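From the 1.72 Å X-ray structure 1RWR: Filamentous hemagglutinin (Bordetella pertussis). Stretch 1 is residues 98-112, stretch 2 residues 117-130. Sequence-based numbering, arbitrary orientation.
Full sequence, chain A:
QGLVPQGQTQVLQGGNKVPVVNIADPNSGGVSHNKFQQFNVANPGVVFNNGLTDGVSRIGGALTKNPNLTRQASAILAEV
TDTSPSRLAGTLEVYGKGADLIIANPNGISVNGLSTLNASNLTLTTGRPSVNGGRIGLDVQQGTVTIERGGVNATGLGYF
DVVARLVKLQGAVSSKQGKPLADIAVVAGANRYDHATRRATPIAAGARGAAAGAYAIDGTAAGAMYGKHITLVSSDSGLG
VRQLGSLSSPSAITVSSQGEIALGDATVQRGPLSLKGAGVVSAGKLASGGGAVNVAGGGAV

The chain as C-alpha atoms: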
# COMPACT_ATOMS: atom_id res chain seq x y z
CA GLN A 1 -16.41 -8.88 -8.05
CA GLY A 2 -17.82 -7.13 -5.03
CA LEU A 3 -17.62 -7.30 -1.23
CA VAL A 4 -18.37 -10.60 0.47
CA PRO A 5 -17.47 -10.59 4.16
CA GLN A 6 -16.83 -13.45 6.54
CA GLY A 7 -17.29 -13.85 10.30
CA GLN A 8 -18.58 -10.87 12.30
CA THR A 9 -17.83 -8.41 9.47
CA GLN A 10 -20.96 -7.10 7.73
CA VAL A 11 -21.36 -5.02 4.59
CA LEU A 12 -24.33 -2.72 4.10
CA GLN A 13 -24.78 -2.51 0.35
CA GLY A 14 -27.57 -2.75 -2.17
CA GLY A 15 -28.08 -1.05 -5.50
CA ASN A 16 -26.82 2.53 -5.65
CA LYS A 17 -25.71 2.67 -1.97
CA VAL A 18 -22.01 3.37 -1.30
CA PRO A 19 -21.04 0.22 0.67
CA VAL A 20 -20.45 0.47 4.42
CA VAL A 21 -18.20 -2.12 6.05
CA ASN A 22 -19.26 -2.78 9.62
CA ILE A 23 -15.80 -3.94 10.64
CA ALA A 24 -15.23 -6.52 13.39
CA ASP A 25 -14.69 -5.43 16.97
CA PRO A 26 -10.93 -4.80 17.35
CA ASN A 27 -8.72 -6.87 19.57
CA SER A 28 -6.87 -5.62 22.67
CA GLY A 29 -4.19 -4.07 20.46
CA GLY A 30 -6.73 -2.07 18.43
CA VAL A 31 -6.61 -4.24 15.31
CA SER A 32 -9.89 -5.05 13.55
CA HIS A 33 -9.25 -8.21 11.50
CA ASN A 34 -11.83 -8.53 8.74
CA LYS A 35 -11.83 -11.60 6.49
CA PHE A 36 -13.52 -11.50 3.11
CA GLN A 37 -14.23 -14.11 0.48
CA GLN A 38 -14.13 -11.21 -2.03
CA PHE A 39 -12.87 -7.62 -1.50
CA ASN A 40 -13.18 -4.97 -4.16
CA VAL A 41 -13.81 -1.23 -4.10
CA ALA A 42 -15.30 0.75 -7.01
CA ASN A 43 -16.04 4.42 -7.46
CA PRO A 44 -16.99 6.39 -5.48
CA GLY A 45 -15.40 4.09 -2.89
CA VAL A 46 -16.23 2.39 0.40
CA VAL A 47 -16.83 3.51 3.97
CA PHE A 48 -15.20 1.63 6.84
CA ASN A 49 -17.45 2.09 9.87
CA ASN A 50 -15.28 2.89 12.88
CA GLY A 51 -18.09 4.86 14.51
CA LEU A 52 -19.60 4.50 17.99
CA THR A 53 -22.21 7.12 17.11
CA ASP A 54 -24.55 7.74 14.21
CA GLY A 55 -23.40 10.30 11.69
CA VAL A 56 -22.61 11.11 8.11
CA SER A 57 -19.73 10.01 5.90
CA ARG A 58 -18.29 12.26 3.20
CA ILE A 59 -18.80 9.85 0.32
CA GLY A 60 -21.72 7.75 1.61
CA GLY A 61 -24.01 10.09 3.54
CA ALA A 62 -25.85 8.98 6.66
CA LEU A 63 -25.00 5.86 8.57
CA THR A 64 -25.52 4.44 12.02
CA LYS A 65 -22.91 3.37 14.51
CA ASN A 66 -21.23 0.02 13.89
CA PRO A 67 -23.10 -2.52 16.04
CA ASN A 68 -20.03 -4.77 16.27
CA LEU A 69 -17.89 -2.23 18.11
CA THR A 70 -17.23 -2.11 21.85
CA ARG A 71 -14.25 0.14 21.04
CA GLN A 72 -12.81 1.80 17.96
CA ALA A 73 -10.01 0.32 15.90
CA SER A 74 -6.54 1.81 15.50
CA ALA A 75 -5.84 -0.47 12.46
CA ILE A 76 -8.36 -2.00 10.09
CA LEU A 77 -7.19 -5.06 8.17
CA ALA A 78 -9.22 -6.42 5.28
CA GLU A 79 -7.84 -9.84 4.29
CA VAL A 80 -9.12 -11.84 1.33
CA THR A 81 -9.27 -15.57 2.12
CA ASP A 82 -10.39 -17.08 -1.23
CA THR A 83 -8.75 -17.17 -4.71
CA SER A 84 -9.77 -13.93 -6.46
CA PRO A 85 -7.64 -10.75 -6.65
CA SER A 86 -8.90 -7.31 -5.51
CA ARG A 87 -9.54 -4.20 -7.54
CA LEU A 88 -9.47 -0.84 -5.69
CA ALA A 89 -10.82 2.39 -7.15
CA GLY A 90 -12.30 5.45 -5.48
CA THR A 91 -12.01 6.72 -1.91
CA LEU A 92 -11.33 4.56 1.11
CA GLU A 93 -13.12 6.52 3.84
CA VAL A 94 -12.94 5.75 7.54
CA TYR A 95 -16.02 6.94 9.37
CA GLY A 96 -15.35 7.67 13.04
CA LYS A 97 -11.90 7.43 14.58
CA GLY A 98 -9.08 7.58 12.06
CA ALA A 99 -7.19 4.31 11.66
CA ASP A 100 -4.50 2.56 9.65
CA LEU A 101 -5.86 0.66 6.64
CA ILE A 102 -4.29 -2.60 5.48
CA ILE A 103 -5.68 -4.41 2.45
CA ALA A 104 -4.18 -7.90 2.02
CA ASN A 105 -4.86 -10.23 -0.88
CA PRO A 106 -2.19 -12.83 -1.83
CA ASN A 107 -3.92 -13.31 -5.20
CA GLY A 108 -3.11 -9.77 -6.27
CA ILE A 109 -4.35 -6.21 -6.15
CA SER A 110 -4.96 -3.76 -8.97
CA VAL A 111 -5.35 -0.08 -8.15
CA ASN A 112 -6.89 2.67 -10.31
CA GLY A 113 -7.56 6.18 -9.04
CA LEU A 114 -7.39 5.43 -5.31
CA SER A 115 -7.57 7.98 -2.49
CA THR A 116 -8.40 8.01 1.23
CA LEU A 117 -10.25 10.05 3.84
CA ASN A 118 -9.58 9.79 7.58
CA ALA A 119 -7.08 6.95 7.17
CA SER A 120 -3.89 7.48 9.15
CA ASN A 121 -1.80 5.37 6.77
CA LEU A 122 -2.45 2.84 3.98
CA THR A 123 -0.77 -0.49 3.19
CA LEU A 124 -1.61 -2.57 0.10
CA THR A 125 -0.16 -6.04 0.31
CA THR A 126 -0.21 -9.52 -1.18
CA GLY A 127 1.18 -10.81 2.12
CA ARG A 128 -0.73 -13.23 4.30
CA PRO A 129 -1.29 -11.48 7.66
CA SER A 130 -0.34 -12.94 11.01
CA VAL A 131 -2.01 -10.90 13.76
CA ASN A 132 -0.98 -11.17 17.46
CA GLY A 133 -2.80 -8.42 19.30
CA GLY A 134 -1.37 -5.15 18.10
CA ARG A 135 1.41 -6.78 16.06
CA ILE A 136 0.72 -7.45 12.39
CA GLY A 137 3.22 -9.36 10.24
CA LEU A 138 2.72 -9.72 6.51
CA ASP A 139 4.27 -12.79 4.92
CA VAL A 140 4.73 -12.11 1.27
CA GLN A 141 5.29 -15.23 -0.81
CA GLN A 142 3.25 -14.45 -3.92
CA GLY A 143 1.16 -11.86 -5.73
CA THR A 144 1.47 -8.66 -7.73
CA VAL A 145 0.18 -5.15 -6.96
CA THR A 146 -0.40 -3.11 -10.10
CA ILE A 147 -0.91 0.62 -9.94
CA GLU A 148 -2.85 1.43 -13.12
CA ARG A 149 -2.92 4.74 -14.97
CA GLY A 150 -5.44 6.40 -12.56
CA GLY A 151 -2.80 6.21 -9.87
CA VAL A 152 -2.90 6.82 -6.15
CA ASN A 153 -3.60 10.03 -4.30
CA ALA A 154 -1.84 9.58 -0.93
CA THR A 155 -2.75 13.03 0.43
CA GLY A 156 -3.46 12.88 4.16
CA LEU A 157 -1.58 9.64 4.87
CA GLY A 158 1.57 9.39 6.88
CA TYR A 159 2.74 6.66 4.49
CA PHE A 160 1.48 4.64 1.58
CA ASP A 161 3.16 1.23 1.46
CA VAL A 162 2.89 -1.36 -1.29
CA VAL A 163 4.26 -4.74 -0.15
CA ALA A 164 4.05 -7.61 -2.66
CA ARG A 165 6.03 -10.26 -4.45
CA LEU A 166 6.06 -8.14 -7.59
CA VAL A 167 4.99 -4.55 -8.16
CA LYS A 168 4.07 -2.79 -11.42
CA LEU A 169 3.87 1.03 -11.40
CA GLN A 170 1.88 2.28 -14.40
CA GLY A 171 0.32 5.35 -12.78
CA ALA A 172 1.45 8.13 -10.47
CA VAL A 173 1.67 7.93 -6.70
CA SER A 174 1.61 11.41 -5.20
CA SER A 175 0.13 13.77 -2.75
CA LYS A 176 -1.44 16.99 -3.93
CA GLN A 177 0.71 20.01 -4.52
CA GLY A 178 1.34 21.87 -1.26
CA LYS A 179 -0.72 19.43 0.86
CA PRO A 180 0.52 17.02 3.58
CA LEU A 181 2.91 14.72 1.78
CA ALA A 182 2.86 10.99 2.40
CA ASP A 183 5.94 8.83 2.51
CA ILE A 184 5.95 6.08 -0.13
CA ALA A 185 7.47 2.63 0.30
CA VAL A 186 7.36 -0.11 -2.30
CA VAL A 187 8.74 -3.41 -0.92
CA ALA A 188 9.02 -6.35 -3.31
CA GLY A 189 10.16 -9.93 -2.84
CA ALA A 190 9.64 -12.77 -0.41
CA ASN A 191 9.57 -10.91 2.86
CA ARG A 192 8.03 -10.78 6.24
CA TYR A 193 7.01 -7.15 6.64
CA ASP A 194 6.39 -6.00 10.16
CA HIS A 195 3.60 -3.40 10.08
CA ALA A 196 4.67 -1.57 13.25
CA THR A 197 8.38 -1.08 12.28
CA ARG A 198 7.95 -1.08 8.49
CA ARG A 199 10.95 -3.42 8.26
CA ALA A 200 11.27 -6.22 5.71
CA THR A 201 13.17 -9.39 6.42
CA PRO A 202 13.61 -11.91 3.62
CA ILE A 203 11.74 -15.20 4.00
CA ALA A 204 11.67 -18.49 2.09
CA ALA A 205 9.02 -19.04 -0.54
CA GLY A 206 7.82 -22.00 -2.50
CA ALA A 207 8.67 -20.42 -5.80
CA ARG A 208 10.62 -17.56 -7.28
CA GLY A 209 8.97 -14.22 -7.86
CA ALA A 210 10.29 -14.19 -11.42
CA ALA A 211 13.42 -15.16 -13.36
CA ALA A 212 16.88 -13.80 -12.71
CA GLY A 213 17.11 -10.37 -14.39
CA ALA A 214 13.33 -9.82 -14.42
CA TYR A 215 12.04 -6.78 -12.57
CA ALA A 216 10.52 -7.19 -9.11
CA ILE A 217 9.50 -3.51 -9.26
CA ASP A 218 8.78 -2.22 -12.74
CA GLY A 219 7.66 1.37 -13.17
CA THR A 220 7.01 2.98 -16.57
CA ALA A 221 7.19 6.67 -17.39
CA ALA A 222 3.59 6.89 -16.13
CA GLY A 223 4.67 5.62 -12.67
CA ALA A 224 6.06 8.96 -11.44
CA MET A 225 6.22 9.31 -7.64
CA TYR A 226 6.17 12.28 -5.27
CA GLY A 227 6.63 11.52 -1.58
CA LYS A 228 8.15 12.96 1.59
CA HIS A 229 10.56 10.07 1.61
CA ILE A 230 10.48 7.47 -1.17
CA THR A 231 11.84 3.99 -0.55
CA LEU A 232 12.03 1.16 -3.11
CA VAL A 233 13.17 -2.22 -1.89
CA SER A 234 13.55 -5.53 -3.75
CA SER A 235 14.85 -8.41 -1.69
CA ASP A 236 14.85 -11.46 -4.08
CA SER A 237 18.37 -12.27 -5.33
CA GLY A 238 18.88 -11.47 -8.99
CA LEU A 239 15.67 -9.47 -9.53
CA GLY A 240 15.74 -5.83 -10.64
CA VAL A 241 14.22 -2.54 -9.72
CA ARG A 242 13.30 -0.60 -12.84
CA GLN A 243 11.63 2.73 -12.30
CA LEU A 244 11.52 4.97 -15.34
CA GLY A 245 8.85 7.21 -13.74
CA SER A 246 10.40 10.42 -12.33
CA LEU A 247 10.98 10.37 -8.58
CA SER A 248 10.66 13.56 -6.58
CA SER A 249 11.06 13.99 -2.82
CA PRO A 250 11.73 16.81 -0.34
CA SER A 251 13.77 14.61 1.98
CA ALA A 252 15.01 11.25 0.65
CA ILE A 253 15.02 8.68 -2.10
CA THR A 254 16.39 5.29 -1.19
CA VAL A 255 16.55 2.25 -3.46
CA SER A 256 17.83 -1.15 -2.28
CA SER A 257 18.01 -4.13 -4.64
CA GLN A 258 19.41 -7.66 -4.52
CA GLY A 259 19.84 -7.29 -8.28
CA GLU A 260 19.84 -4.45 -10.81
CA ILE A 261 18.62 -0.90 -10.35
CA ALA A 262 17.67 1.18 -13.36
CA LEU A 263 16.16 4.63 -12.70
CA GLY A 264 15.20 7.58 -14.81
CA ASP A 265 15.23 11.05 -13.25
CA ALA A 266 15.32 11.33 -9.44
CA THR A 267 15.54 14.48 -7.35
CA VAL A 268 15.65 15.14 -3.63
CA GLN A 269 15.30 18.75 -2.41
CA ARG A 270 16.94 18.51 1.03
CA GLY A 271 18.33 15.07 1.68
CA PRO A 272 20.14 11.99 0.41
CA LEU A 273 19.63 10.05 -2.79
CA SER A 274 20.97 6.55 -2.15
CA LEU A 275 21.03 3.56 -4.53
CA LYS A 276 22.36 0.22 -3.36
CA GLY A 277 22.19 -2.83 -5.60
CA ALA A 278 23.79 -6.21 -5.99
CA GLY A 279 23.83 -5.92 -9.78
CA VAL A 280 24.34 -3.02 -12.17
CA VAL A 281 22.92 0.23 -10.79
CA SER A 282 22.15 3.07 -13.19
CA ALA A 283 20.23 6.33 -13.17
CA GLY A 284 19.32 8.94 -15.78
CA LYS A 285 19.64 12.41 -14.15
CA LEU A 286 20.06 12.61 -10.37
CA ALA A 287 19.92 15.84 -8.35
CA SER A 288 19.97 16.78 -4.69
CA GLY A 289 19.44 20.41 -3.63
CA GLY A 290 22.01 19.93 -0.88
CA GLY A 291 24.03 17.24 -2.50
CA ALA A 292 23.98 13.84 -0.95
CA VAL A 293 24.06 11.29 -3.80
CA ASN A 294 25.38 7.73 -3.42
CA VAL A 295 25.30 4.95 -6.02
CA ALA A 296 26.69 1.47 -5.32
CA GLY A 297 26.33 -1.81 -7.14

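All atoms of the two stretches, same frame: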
# COMPACT_ATOMS: atom_id res chain seq x y z
N GLY A 98 -10.06 7.91 13.07
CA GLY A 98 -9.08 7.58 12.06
C GLY A 98 -8.29 6.34 12.44
O GLY A 98 -7.95 6.10 13.58
N ALA A 99 -7.94 5.55 11.43
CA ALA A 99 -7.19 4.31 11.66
C ALA A 99 -6.28 3.99 10.48
O ALA A 99 -6.47 4.50 9.38
CB ALA A 99 -8.16 3.17 11.87
N ASP A 100 -5.26 3.18 10.73
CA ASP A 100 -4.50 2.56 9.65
C ASP A 100 -5.40 1.61 8.85
O ASP A 100 -6.29 0.97 9.39
CB ASP A 100 -3.34 1.71 10.20
CG ASP A 100 -2.21 2.54 10.81
OD1 ASP A 100 -2.11 3.77 10.60
OD2 ASP A 100 -1.36 1.99 11.54
N LEU A 101 -5.19 1.59 7.54
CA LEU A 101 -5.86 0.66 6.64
C LEU A 101 -4.81 -0.28 6.07
O LEU A 101 -3.78 0.17 5.57
CB LEU A 101 -6.59 1.37 5.48
CG LEU A 101 -7.78 2.26 5.87
CD1 LEU A 101 -8.29 2.95 4.61
CD2 LEU A 101 -8.89 1.45 6.54
N ILE A 102 -5.11 -1.56 6.10
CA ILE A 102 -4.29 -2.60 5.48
C ILE A 102 -5.23 -3.46 4.67
O ILE A 102 -6.19 -4.02 5.21
CB ILE A 102 -3.58 -3.49 6.55
CG1 ILE A 102 -2.76 -2.69 7.55
CG2 ILE A 102 -2.69 -4.48 5.85
CD1 ILE A 102 -3.54 -2.15 8.71
N ILE A 103 -4.94 -3.56 3.37
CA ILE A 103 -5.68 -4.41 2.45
C ILE A 103 -4.73 -5.51 1.97
O ILE A 103 -3.72 -5.24 1.35
CB ILE A 103 -6.24 -3.62 1.24
CG1 ILE A 103 -7.02 -2.34 1.64
CG2 ILE A 103 -7.14 -4.56 0.38
CD1 ILE A 103 -8.12 -2.56 2.49
N ALA A 104 -5.04 -6.75 2.29
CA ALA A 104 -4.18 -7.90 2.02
C ALA A 104 -4.88 -8.92 1.16
O ALA A 104 -5.92 -9.48 1.54
CB ALA A 104 -3.72 -8.54 3.33
N ASN A 105 -4.31 -9.21 -0.01
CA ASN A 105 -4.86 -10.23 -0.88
C ASN A 105 -3.68 -10.93 -1.62
O ASN A 105 -3.12 -10.37 -2.56
CB ASN A 105 -5.87 -9.62 -1.85
CG ASN A 105 -6.58 -10.70 -2.68
OD1 ASN A 105 -6.09 -11.84 -2.76
ND2 ASN A 105 -7.69 -10.34 -3.31
N PRO A 106 -3.29 -12.11 -1.18
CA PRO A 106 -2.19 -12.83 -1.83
C PRO A 106 -2.40 -13.11 -3.32
O PRO A 106 -1.43 -13.34 -4.01
CB PRO A 106 -2.06 -14.11 -1.01
CG PRO A 106 -2.50 -13.68 0.34
CD PRO A 106 -3.69 -12.78 0.09
N ASN A 107 -3.63 -13.07 -3.78
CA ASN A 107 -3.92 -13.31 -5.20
C ASN A 107 -3.59 -12.15 -6.10
O ASN A 107 -3.50 -12.31 -7.32
CB ASN A 107 -5.37 -13.68 -5.35
CG ASN A 107 -5.74 -14.87 -4.48
OD1 ASN A 107 -5.13 -15.96 -4.62
ND2 ASN A 107 -6.65 -14.66 -3.56
N GLY A 108 -3.41 -10.96 -5.51
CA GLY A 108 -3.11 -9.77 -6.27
C GLY A 108 -4.04 -8.62 -5.98
O GLY A 108 -5.17 -8.80 -5.53
N ILE A 109 -3.54 -7.41 -6.24
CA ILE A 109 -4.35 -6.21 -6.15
C ILE A 109 -4.07 -5.30 -7.33
O ILE A 109 -2.89 -5.06 -7.65
CB ILE A 109 -4.05 -5.44 -4.84
CG1 ILE A 109 -4.22 -6.32 -3.61
CG2 ILE A 109 -4.90 -4.19 -4.78
CD1 ILE A 109 -3.79 -5.60 -2.34
N SER A 110 -5.12 -4.80 -7.97
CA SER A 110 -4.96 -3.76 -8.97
C SER A 110 -5.62 -2.48 -8.44
O SER A 110 -6.68 -2.54 -7.77
CB SER A 110 -5.53 -4.23 -10.30
OG SER A 110 -6.87 -4.53 -10.18
N VAL A 111 -4.98 -1.35 -8.71
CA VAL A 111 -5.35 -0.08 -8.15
C VAL A 111 -5.52 0.95 -9.26
O VAL A 111 -4.65 1.11 -10.08
CB VAL A 111 -4.25 0.39 -7.21
CG1 VAL A 111 -4.63 1.67 -6.53
CG2 VAL A 111 -3.94 -0.66 -6.13
N ASN A 112 -6.65 1.65 -9.27
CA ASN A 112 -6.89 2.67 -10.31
C ASN A 112 -7.64 3.88 -9.76
O ASN A 112 -8.84 3.83 -9.55
CB ASN A 112 -7.67 2.07 -11.47
CG ASN A 112 -7.68 3.00 -12.68
OD1 ASN A 112 -6.66 3.53 -13.03
ND2 ASN A 112 -8.84 3.21 -13.28
N LEU A 117 -9.75 9.01 2.97
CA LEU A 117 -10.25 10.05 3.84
C LEU A 117 -10.27 9.48 5.25
O LEU A 117 -10.90 8.46 5.50
CB LEU A 117 -11.67 10.48 3.45
CG LEU A 117 -11.81 11.28 2.16
CD1 LEU A 117 -13.27 11.49 1.80
CD2 LEU A 117 -11.15 12.66 2.35
N ASN A 118 -9.60 10.16 6.17
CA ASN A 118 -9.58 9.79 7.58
C ASN A 118 -8.90 8.45 7.83
O ASN A 118 -9.17 7.81 8.80
CB ASN A 118 -10.98 9.83 8.21
CG ASN A 118 -10.95 9.91 9.75
OD1 ASN A 118 -10.06 10.57 10.33
ND2 ASN A 118 -11.91 9.24 10.40
N ALA A 119 -8.00 8.05 6.93
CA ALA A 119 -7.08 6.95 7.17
C ALA A 119 -5.74 7.55 7.60
O ALA A 119 -5.24 8.50 7.00
CB ALA A 119 -6.89 6.13 5.88
N SER A 120 -5.17 7.01 8.67
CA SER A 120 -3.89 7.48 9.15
C SER A 120 -2.78 7.17 8.17
O SER A 120 -1.87 7.96 8.00
CB SER A 120 -3.56 6.76 10.47
OG SER A 120 -4.69 6.73 11.27
N ASN A 121 -2.82 5.96 7.65
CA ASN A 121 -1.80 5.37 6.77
C ASN A 121 -2.49 4.28 5.96
O ASN A 121 -3.56 3.79 6.35
CB ASN A 121 -0.67 4.71 7.57
CG ASN A 121 0.06 5.69 8.46
OD1 ASN A 121 0.76 6.56 7.96
ND2 ASN A 121 -0.12 5.57 9.80
N LEU A 122 -1.89 3.88 4.85
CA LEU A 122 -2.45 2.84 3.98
C LEU A 122 -1.38 1.88 3.52
O LEU A 122 -0.36 2.32 2.99
CB LEU A 122 -3.10 3.45 2.72
CG LEU A 122 -3.70 2.52 1.67
CD1 LEU A 122 -4.82 1.62 2.21
CD2 LEU A 122 -4.27 3.28 0.56
N THR A 123 -1.62 0.58 3.70
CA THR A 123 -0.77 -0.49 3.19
C THR A 123 -1.58 -1.40 2.27
O THR A 123 -2.67 -1.87 2.66
CB THR A 123 -0.29 -1.31 4.36
OG1 THR A 123 0.33 -0.44 5.34
CG2 THR A 123 0.71 -2.38 3.96
N LEU A 124 -1.06 -1.63 1.06
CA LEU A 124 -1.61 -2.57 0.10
C LEU A 124 -0.63 -3.71 -0.02
O LEU A 124 0.55 -3.48 -0.30
CB LEU A 124 -1.81 -1.91 -1.25
CG LEU A 124 -2.70 -0.68 -1.23
CD1 LEU A 124 -2.87 -0.18 -2.69
CD2 LEU A 124 -4.05 -1.00 -0.57
N THR A 125 -1.09 -4.93 0.22
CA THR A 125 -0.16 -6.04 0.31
C THR A 125 -0.72 -7.32 -0.30
O THR A 125 -1.93 -7.56 -0.28
CB THR A 125 0.33 -6.24 1.80
OG1 THR A 125 1.38 -7.21 1.82
CG2 THR A 125 -0.77 -6.81 2.66
N THR A 126 0.16 -8.14 -0.87
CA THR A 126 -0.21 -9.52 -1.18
C THR A 126 0.32 -10.48 -0.13
O THR A 126 0.24 -11.69 -0.32
CB THR A 126 0.29 -9.96 -2.55
OG1 THR A 126 1.74 -9.90 -2.58
CG2 THR A 126 -0.21 -9.01 -3.59
N GLY A 127 0.81 -9.96 0.99
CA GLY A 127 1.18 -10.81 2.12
C GLY A 127 0.01 -11.42 2.87
O GLY A 127 -1.08 -10.81 2.97
N ARG A 128 0.21 -12.63 3.39
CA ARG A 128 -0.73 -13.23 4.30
C ARG A 128 -0.48 -12.68 5.71
O ARG A 128 0.62 -12.79 6.23
CB ARG A 128 -0.57 -14.75 4.28
CG ARG A 128 -1.46 -15.45 5.21
CD ARG A 128 -2.91 -15.32 4.82
NE ARG A 128 -3.27 -16.07 3.60
CZ ARG A 128 -4.29 -15.76 2.81
NH1 ARG A 128 -5.06 -14.67 3.07
NH2 ARG A 128 -4.54 -16.52 1.76
N PRO A 129 -1.49 -12.08 6.34
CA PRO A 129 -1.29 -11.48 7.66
C PRO A 129 -1.22 -12.50 8.77
O PRO A 129 -1.98 -13.45 8.75
CB PRO A 129 -2.52 -10.63 7.89
CG PRO A 129 -3.36 -10.78 6.69
CD PRO A 129 -2.86 -11.87 5.85
N SER A 130 -0.31 -12.28 9.70
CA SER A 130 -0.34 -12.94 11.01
C SER A 130 -0.55 -11.84 12.04
O SER A 130 0.28 -10.94 12.15
CB SER A 130 0.99 -13.64 11.25
OG SER A 130 0.99 -14.85 10.52
O HOH W 1 -9.91 11.29 12.84

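The strand that ends at Ala104 and the strand that ends at Thr125 run side by side and parallel, 9° apart, with axes 4.8 Å apart at closest approach. The backbones are joined by a regular ladder. Leu101 N donates to Asn121 O (3.0 Å), and Thr123 N donates to Leu101 O (2.9 Å). Ile103 N then bonds Thr123 O, and Thr125 N bonds Ile103 O, both at 2.9 Å. Asn105 N to Thr125 O (2.9 Å) closes the series just past the strand end. This parallel register puts like beside like, Leu101 next to Leu122 and Ile103 next to Leu124.

These four side chains share one face of the sheet. The methyl CD1 of Leu122 lies against Leu101 CB at 3.7 Å. Two residues on, Leu124 CD2 packs on Ile103 CB at 3.9 Å. Leu101 also reaches back, and its CD1 meets Ala119 CB at 3.7 Å. Leu124 fills the space between two strands of stretch 1. Its other methyl, CD1, meets Val111 CG2 at 3.6 Å, and its CB lies 4.3 Å from Ile109 CD1. The strand that begins at Ile109 is not a neighbour in this sheet. Its axis passes 8.7 Å from that of the strand that ends at Thr125, so side chains fill the gap.

The other face carries Asp100, Ile102, Ala104, Asn121, Thr123 and Thr125. Ala104 is small, and its CB is approached from several directions: Thr125 CG2 at 3.5 Å, Gly127 O at 3.5 Å and Pro129 CG at 4.1 Å. Gly127 O is buried here without a polar partner. Ile102 CG2 sits more loosely, 4.2 Å from Thr123 CB. Near the start of the strands, packing gives way to polar pairing. Asn121 ND2 donates to Asp100 OD1 at 2.8 Å, a nearly straight bond.

Past the strands, stretch 1 makes a type I turn from Asn105 to Gly108. Pro106 presses close to stretch 2, with its CA 3.1 Å from Thr126 O. Pro106 CG covers one face of the Arg128 guanidinium, 3.7 Å from Arg128 CZ. The CB of Arg128 points away, but the end of its side chain returns to this proline. Thr126 CG2 lies 4.0 Å from Gly108 CA.

At the opposite end the fit is close around Gly98. Its CA touches Asn118 O at 3.3 Å. A CB in ideal position there would come 3.0 Å from Asn118 OD1, a tight approach. Ser120 N bonds Ala99 O at 2.9 Å where stretch 2 turns its corner.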